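Local structure of DUF4974 domain-containing protein (Parabacteroides distasonis, 4M0N) at residues T39-N44 with G66-N71. The protein is probably a membrane-bound anti-sigma factor of the FecR family that restrains its sigma factor, with both FecR family regions in this chain. The protein carries 1 engineered substitution. Sequence-based numbering, arbitrary orientation. Where two conformers were deposited one is given.
Sequences TVVHLN and GEAFFN
Val41 and Phe70 meet through different first torsions: CG1 of Val41 lies anti to its backbone N (chi1 -173°), whereas CG of Phe70 sits beside its own N (chi1 -63°). The two side chains then run side by side, with Val41 CG1 over one face of the Phe70 ring, offset toward the rim, in a CH-pi contact 4.1 Å from the centroid. The second methyl, Val41 CG2, reaches Phe70 CD2 at 3.7 Å, and Ala68 CB touches CG1 on the same side of the sheet. Phe80 and Val82 of strand 80-83 also pack on Phe70, and the ring of Phe96 meets it with nearly parallel planes.

On the opposite side, His42 is paired with Phe69, its ND1 near the edge of the Phe69 ring. A water in the plane of the imidazole lies 2.6 Å from His42 ND1 and donates to Phe69 O, with a weaker bond to Val40 O, so it ties the ring edge to both backbones. Phe69 O also accepts the backbone N-H of His42, and Phe69 N returns a bond to His42 O, 2.8 Å long.

Where strand 40-43 ends, Asn44 and Glu67 extend alongside each other. Asn44 ND2 points its N-H, in the amide plane, at Glu67 OE1 (2.9 Å) from above the carboxylate plane; Asn97 ND2 holds Glu67 OE2. With both oxygens engaged, the carboxylate is probably well fixed in rotation.

Strand 67-72, between strands 40-43 and 94-100, is an inner strand of the antiparallel sheet in the FecR beta-domain, its Val41-Ala68-Phe70 face turned toward the second sheet, as in a beta-sandwich.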
ATOM      1  N   THR A  39       6.767   9.330 -16.176  1.00 20.91           N
ATOM      2  CA  THR A  39       6.008   8.976 -15.001  1.00 19.58           C
ATOM      3  C   THR A  39       6.942   8.735 -13.819  1.00 18.34           C
ATOM      4  O   THR A  39       7.941   8.040 -13.952  1.00 19.75           O
ATOM      5  CB  THR A  39       5.162   7.715 -15.289  1.00 19.31           C
ATOM      6  OG1 THR A  39       4.106   8.056 -16.199  1.00 19.87           O
ATOM      7  CG2 THR A  39       4.598   7.108 -13.978  1.00 18.25           C
ATOM      8  N   VAL A  40       6.608   9.290 -12.662  1.00 18.32           N
ATOM      9  CA  VAL A  40       7.396   9.114 -11.463  1.00 19.54           C
ATOM     10  C   VAL A  40       6.693   8.065 -10.621  1.00 17.24           C
ATOM     11  O   VAL A  40       5.469   8.134 -10.418  1.00 17.42           O
ATOM     12  CB  VAL A  40       7.478  10.414 -10.646  1.00 22.65           C
ATOM     13  CG1 VAL A  40       8.212  10.182  -9.327  1.00 24.66           C
ATOM     14  CG2 VAL A  40       8.229  11.444 -11.454  1.00 25.65           C
ATOM     15  N   VAL A  41       7.450   7.084 -10.178  1.00 15.99           N
ATOM     16  CA  VAL A  41       6.924   6.066  -9.319  1.00 15.80           C
ATOM     17  C   VAL A  41       7.730   6.038  -8.017  1.00 16.58           C
ATOM     18  O   VAL A  41       8.974   5.953  -8.053  1.00 18.66           O
ATOM     19  CB  VAL A  41       7.033   4.653  -9.952  1.00 15.61           C
ATOM     20  CG1 VAL A  41       6.303   3.647  -9.083  1.00 16.06           C
ATOM     21  CG2 VAL A  41       6.511   4.648 -11.413  1.00 17.38           C
ATOM     22  N   HIS A  42       7.038   6.138  -6.900  1.00 15.43           N
ATOM     23  CA  HIS A  42       7.640   5.937  -5.570  1.00 16.53           C
ATOM     24  C   HIS A  42       7.250   4.548  -5.107  1.00 15.30           C
ATOM     25  O   HIS A  42       6.051   4.215  -5.091  1.00 15.57           O
ATOM     26  CB  HIS A  42       7.067   6.914  -4.583  1.00 20.20           C
ATOM     27  CG  HIS A  42       7.520   8.322  -4.763  1.00 28.80           C
ATOM     28  ND1 HIS A  42       7.029   9.143  -5.755  1.00 34.61           N
ATOM     29  CD2 HIS A  42       8.361   9.080  -4.024  1.00 31.69           C
ATOM     30  CE1 HIS A  42       7.584  10.339  -5.648  1.00 32.02           C
ATOM     31  NE2 HIS A  42       8.384  10.332  -4.598  1.00 33.88           N
ATOM     32  N   LEU A  43       8.251   3.737  -4.730  1.00 14.36           N
ATOM     33  CA  LEU A  43       8.023   2.356  -4.329  0.50 15.15           C
ATOM     34  C   LEU A  43       8.275   2.206  -2.846  1.00 15.26           C
ATOM     35  O   LEU A  43       9.325   2.606  -2.351  1.00 16.85           O
ATOM     36  CB  LEU A  43       8.949   1.425  -5.093  0.50 16.31           C
ATOM     37  CG  LEU A  43       8.714   1.348  -6.590  0.50 16.26           C
ATOM     38  CD1 LEU A  43       9.487   2.425  -7.324  0.50 16.83           C
ATOM     39  CD2 LEU A  43       9.144  -0.040  -7.037  0.50 16.24           C
ATOM     40  N   ASN A  44       7.309   1.626  -2.135  1.00 12.86           N
ATOM     41  CA  ASN A  44       7.414   1.433  -0.695  1.00 14.61           C
ATOM     42  C   ASN A  44       8.180   0.142  -0.414  1.00 14.15           C
ATOM     43  O   ASN A  44       8.389  -0.682  -1.306  1.00 15.00           O
ATOM     44  CB  ASN A  44       6.039   1.395  -0.079  1.00 13.18           C
ATOM     45  CG  ASN A  44       6.044   1.725   1.412  1.00 15.05           C
ATOM     46  OD1 ASN A  44       7.107   2.039   1.986  1.00 16.37           O
ATOM     47  ND2 ASN A  44       4.872   1.658   2.036  1.00 16.25           N
ATOM     48  N   GLY A  66       3.256  -5.175  -4.322  1.00 14.13           N
ATOM     49  CA  GLY A  66       3.685  -4.328  -3.203  1.00 12.46           C
ATOM     50  C   GLY A  66       2.902  -3.044  -3.238  1.00 12.68           C
ATOM     51  O   GLY A  66       1.745  -3.040  -3.667  1.00 13.68           O
ATOM     52  N   GLU A  67       3.540  -1.937  -2.863  1.00 12.76           N
ATOM     53  CA  GLU A  67       2.873  -0.638  -2.834  1.00 12.13           C
ATOM     54  C   GLU A  67       3.679   0.407  -3.535  1.00 13.14           C
ATOM     55  O   GLU A  67       4.894   0.516  -3.318  1.00 13.45           O
ATOM     56  CB  GLU A  67       2.602  -0.220  -1.375  1.00 12.30           C
ATOM     57  CG  GLU A  67       1.975   1.185  -1.321  1.00 14.11           C
ATOM     58  CD  GLU A  67       1.526   1.560   0.065  1.00 15.57           C
ATOM     59  OE1 GLU A  67       2.196   1.167   1.081  1.00 16.54           O
ATOM     60  OE2 GLU A  67       0.467   2.236   0.176  1.00 15.55           O
ATOM     61  N   ALA A  68       3.026   1.157  -4.434  1.00 13.78           N
ATOM     62  CA  ALA A  68       3.695   2.225  -5.157  1.00 12.78           C
ATOM     63  C   ALA A  68       2.732   3.356  -5.401  1.00 12.28           C
ATOM     64  O   ALA A  68       1.536   3.136  -5.577  1.00 12.84           O
ATOM     65  CB  ALA A  68       4.215   1.707  -6.495  1.00 13.11           C
ATOM     66  N   PHE A  69       3.294   4.559  -5.424  1.00 13.19           N
ATOM     67  CA  PHE A  69       2.550   5.768  -5.794  1.00 13.53           C
ATOM     68  C   PHE A  69       3.046   6.169  -7.177  1.00 14.31           C
ATOM     69  O   PHE A  69       4.256   6.416  -7.374  1.00 16.14           O
ATOM     70  CB  PHE A  69       2.800   6.868  -4.786  1.00 15.23           C
ATOM     71  CG  PHE A  69       2.037   8.115  -5.091  1.00 15.02           C
ATOM     72  CD1 PHE A  69       0.668   8.138  -4.925  1.00 18.03           C
ATOM     73  CD2 PHE A  69       2.677   9.201  -5.604  1.00 17.86           C
ATOM     74  CE1 PHE A  69      -0.063   9.282  -5.239  1.00 19.84           C
ATOM     75  CE2 PHE A  69       1.954  10.349  -5.920  1.00 19.43           C
ATOM     76  CZ  PHE A  69       0.604  10.374  -5.741  1.00 17.70           C
ATOM     77  N   PHE A  70       2.104   6.282  -8.104  1.00 13.70           N
ATOM     78  CA  PHE A  70       2.342   6.661  -9.476  1.00 14.52           C
ATOM     79  C   PHE A  70       1.862   8.086  -9.765  1.00 14.68           C
ATOM     80  O   PHE A  70       0.726   8.431  -9.446  1.00 16.87           O
ATOM     81  CB  PHE A  70       1.566   5.717 -10.386  1.00 15.31           C
ATOM     82  CG  PHE A  70       2.010   4.303 -10.293  1.00 14.29           C
ATOM     83  CD1 PHE A  70       1.522   3.495  -9.288  1.00 14.15           C
ATOM     84  CD2 PHE A  70       2.909   3.788 -11.211  1.00 15.16           C
ATOM     85  CE1 PHE A  70       1.956   2.193  -9.182  1.00 16.60           C
ATOM     86  CE2 PHE A  70       3.356   2.498 -11.119  1.00 15.72           C
ATOM     87  CZ  PHE A  70       2.877   1.699 -10.091  1.00 16.61           C
ATOM     88  N   ASN A  71       2.727   8.904 -10.350  1.00 16.61           N
ATOM     89  CA  ASN A  71       2.289  10.182 -10.883  1.00 17.89           C
ATOM     90  C   ASN A  71       2.479  10.081 -12.382  1.00 18.81           C
ATOM     91  O   ASN A  71       3.575  10.303 -12.898  1.00 18.22           O
ATOM     92  CB  ASN A  71       3.086  11.323 -10.280  1.00 19.50           C
ATOM     93  CG  ASN A  71       2.568  12.682 -10.704  1.00 25.50           C
ATOM     94  OD1 ASN A  71       1.825  12.800 -11.644  1.00 26.61           O
ATOM     95  ND2 ASN A  71       3.004  13.716 -10.017  1.00 34.96           N
TER
HETATM   96  O   HOH W   1       5.287   9.243  -7.743  1.00 33.92           O